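Local coordinates for alpha-1,3-glucanase (Bacillus circulans, PDB 5ZRU), which probably hydrolyses alpha-1,3-glucan as a family GH87 glycoside hydrolase, the chain here being its catalytic unit with bound calcium and zinc ions, at residues A[201-206]-A[227-232]. Residues are numbered along the deposited sequence; the frame is centred on the assembly and turned at random.
Sequences DDLAAF and FHLGNM. With CA (calcium ion), chain H.
Asp202 and His228 meet through a pair of hydrogen bonds: Asp202 N donates to His228 O at 2.7 Å, almost straight, and His228 N returns a bond of 2.8 Å to Asp202 OD2, using that oxygen's anti lone pair. The same carboxylate chelates calcium: Asp202 OD1 and OD2 each lie 2.5 Å from the ion, so OD2 is shared between metal and strand. A water on the calcium also reaches His228 ND1, at the ring edge. Next door, Asp201 has CG anti to its backbone N (chi1 -163°), beside the carbonyl carbon and so on the side of the helix start, where OD1 caps by accepting from Leu203 N; OD2 takes a weak bond from Gly230 N.

Beneath this polar layer, Leu229 CD2 sits over the centre of the Phe206 ring, a CH-pi contact of 3.9 Å to the centroid, and also touches Leu203 CB. Phe206 CZ touches Phe227 CB at 3.7 Å, the two ring planes inclined at 55°. An alanine at Phe206 would probably open a gap between Leu229 CD2 and Phe227 CB, which both rest against the ring. Val195, Asp198 and Gln200 complete the calcium site, which through Asp202 and the bound water joins the loop entering helix 203-216 to strand 225-229, at the N-terminal end of the right-handed parallel beta-helix.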
ATOM      1  N   ASP A 201     -24.254 -16.333   3.697  1.00 12.49           N
ATOM      2  CA  ASP A 201     -23.453 -16.252   2.483  1.00 14.96           C
ATOM      3  C   ASP A 201     -24.269 -15.733   1.301  1.00 14.30           C
ATOM      4  O   ASP A 201     -25.389 -16.192   1.049  1.00 15.51           O
ATOM      5  CB  ASP A 201     -22.869 -17.623   2.166  1.00 15.95           C
ATOM      6  CG  ASP A 201     -21.713 -17.545   1.183  1.00 14.55           C
ATOM      7  OD1 ASP A 201     -21.937 -17.149   0.032  1.00 21.57           O
ATOM      8  OD2 ASP A 201     -20.588 -17.871   1.575  1.00 26.37           O
ATOM      9  N   ASP A 202     -23.682 -14.797   0.547  1.00 11.36           N
ATOM     10  CA  ASP A 202     -24.345 -14.150  -0.577  1.00  9.51           C
ATOM     11  C   ASP A 202     -23.752 -14.515  -1.930  1.00 11.60           C
ATOM     12  O   ASP A 202     -24.225 -14.006  -2.951  1.00 12.75           O
ATOM     13  CB  ASP A 202     -24.295 -12.626  -0.390  1.00 10.81           C
ATOM     14  CG  ASP A 202     -24.926 -12.191   0.919  1.00 13.18           C
ATOM     15  OD1 ASP A 202     -26.156 -12.365   1.061  1.00 15.19           O
ATOM     16  OD2 ASP A 202     -24.193 -11.708   1.815  1.00 13.01           O
ATOM     17  N   LEU A 203     -22.737 -15.387  -1.974  1.00 11.92           N
ATOM     18  CA  LEU A 203     -21.992 -15.570  -3.216  1.00 10.12           C
ATOM     19  C   LEU A 203     -22.840 -16.208  -4.314  1.00 14.61           C
ATOM     20  O   LEU A 203     -22.648 -15.897  -5.496  1.00 12.16           O
ATOM     21  CB  LEU A 203     -20.727 -16.392  -2.957  1.00 11.51           C
ATOM     22  CG  LEU A 203     -19.826 -16.658  -4.172  1.00 11.35           C
ATOM     23  CD1 LEU A 203     -19.408 -15.364  -4.878  1.00 13.52           C
ATOM     24  CD2 LEU A 203     -18.586 -17.444  -3.774  1.00 11.55           C
ATOM     25  N   ALA A 204     -23.791 -17.082  -3.961  1.00 12.61           N
ATOM     26  CA  ALA A 204     -24.665 -17.628  -4.999  1.00 16.11           C
ATOM     27  C   ALA A 204     -25.477 -16.520  -5.656  1.00 13.72           C
ATOM     28  O   ALA A 204     -25.630 -16.490  -6.887  1.00 12.86           O
ATOM     29  CB  ALA A 204     -25.591 -18.692  -4.415  1.00 19.64           C
ATOM     30  N   ALA A 205     -25.987 -15.584  -4.850  1.00 12.35           N
ATOM     31  CA  ALA A 205     -26.740 -14.463  -5.404  1.00 12.74           C
ATOM     32  C   ALA A 205     -25.849 -13.545  -6.236  1.00 12.17           C
ATOM     33  O   ALA A 205     -26.275 -13.038  -7.282  1.00 10.99           O
ATOM     34  CB  ALA A 205     -27.413 -13.683  -4.278  1.00 16.56           C
ATOM     35  N   PHE A 206     -24.612 -13.306  -5.784  1.00 11.01           N
ATOM     36  CA  PHE A 206     -23.682 -12.494  -6.570  1.00  9.41           C
ATOM     37  C   PHE A 206     -23.408 -13.124  -7.929  1.00 10.76           C
ATOM     38  O   PHE A 206     -23.390 -12.429  -8.952  1.00 12.19           O
ATOM     39  CB  PHE A 206     -22.362 -12.309  -5.815  1.00  9.31           C
ATOM     40  CG  PHE A 206     -22.360 -11.170  -4.837  1.00 11.72           C
ATOM     41  CD1 PHE A 206     -23.405 -10.990  -3.942  1.00  9.83           C
ATOM     42  CD2 PHE A 206     -21.280 -10.300  -4.779  1.00 10.10           C
ATOM     43  CE1 PHE A 206     -23.377  -9.948  -3.031  1.00 10.16           C
ATOM     44  CE2 PHE A 206     -21.242  -9.259  -3.864  1.00 11.27           C
ATOM     45  CZ  PHE A 206     -22.298  -9.077  -2.989  1.00 11.34           C
ATOM     46  N   PHE A 227     -22.072  -7.838   2.825  1.00  9.22           N
ATOM     47  CA  PHE A 227     -22.358  -9.088   2.144  1.00  9.99           C
ATOM     48  C   PHE A 227     -21.191 -10.040   2.353  1.00 13.72           C
ATOM     49  O   PHE A 227     -20.031  -9.615   2.356  1.00 12.24           O
ATOM     50  CB  PHE A 227     -22.607  -8.832   0.665  1.00 10.70           C
ATOM     51  CG  PHE A 227     -23.780  -7.943   0.429  1.00 12.55           C
ATOM     52  CD1 PHE A 227     -25.047  -8.479   0.263  1.00 11.38           C
ATOM     53  CD2 PHE A 227     -23.626  -6.560   0.441  1.00 11.60           C
ATOM     54  CE1 PHE A 227     -26.141  -7.652   0.058  1.00 12.00           C
ATOM     55  CE2 PHE A 227     -24.710  -5.731   0.255  1.00 13.10           C
ATOM     56  CZ  PHE A 227     -25.973  -6.278   0.061  1.00 13.25           C
ATOM     57  N   HIS A 228     -21.503 -11.321   2.539  1.00  9.51           N
ATOM     58  CA  HIS A 228     -20.514 -12.319   2.921  1.00 14.41           C
ATOM     59  C   HIS A 228     -20.318 -13.303   1.781  1.00 13.87           C
ATOM     60  O   HIS A 228     -21.285 -13.906   1.294  1.00 13.91           O
ATOM     61  CB  HIS A 228     -20.940 -13.046   4.203  1.00 14.70           C
ATOM     62  CG  HIS A 228     -20.924 -12.167   5.419  1.00 13.83           C
ATOM     63  ND1 HIS A 228     -22.009 -11.411   5.805  1.00 13.91           N
ATOM     64  CD2 HIS A 228     -19.947 -11.910   6.321  1.00 16.30           C
ATOM     65  CE1 HIS A 228     -21.707 -10.737   6.902  1.00 15.62           C
ATOM     66  NE2 HIS A 228     -20.459 -11.020   7.233  1.00 15.46           N
ATOM     67  N   LEU A 229     -19.070 -13.467   1.359  1.00 12.31           N
ATOM     68  CA  LEU A 229     -18.735 -14.329   0.231  1.00 12.06           C
ATOM     69  C   LEU A 229     -17.776 -15.409   0.713  1.00 10.92           C
ATOM     70  O   LEU A 229     -16.624 -15.115   1.052  1.00 11.86           O
ATOM     71  CB  LEU A 229     -18.126 -13.518  -0.914  1.00 11.88           C
ATOM     72  CG  LEU A 229     -18.932 -12.320  -1.424  1.00 11.14           C
ATOM     73  CD1 LEU A 229     -18.256 -11.737  -2.669  1.00 11.55           C
ATOM     74  CD2 LEU A 229     -20.362 -12.707  -1.763  1.00 12.28           C
ATOM     75  N   GLY A 230     -18.248 -16.657   0.746  1.00 11.46           N
ATOM     76  CA  GLY A 230     -17.507 -17.775   1.295  1.00 12.27           C
ATOM     77  C   GLY A 230     -16.510 -18.429   0.367  1.00 12.94           C
ATOM     78  O   GLY A 230     -15.999 -19.510   0.677  1.00 10.21           O
ATOM     79  N   ASN A 231     -16.227 -17.823  -0.777  1.00 12.63           N
ATOM     80  CA  ASN A 231     -15.126 -18.270  -1.617  1.00 12.08           C
ATOM     81  C   ASN A 231     -14.750 -17.138  -2.558  1.00 10.48           C
ATOM     82  O   ASN A 231     -15.281 -16.025  -2.459  1.00 11.52           O
ATOM     83  CB  ASN A 231     -15.474 -19.539  -2.396  1.00 16.85           C
ATOM     84  CG  ASN A 231     -14.275 -20.467  -2.521  1.00 25.99           C
ATOM     85  OD1 ASN A 231     -13.302 -20.181  -3.257  1.00 17.86           O
ATOM     86  ND2 ASN A 231     -14.324 -21.581  -1.785  1.00 17.86           N
ATOM     87  N   MET A 232     -13.836 -17.432  -3.482  1.00 10.21           N
ATOM     88  CA  MET A 232     -13.427 -16.442  -4.469  1.00  9.88           C
ATOM     89  C   MET A 232     -14.614 -16.080  -5.355  1.00 12.27           C
ATOM     90  O   MET A 232     -15.395 -16.949  -5.758  1.00 10.42           O
ATOM     91  CB  MET A 232     -12.274 -16.989  -5.315  1.00  9.39           C
ATOM     92  CG  MET A 232     -11.685 -15.990  -6.341  1.00  9.98           C
ATOM     93  SD  MET A 232     -10.438 -16.724  -7.405  1.00 13.21           S
ATOM     94  CE  MET A 232      -9.189 -17.239  -6.206  1.00 12.19           C
TER
HETATM   95 CA    CA H 606     -25.943 -12.153   3.504  1.00 14.57          CA
HETATM   96  O   HOH W   1     -24.388 -10.699   4.893  1.00 15.02           O
HETATM   97  O   HOH W   2     -27.902 -13.604   3.104  1.00 17.57           O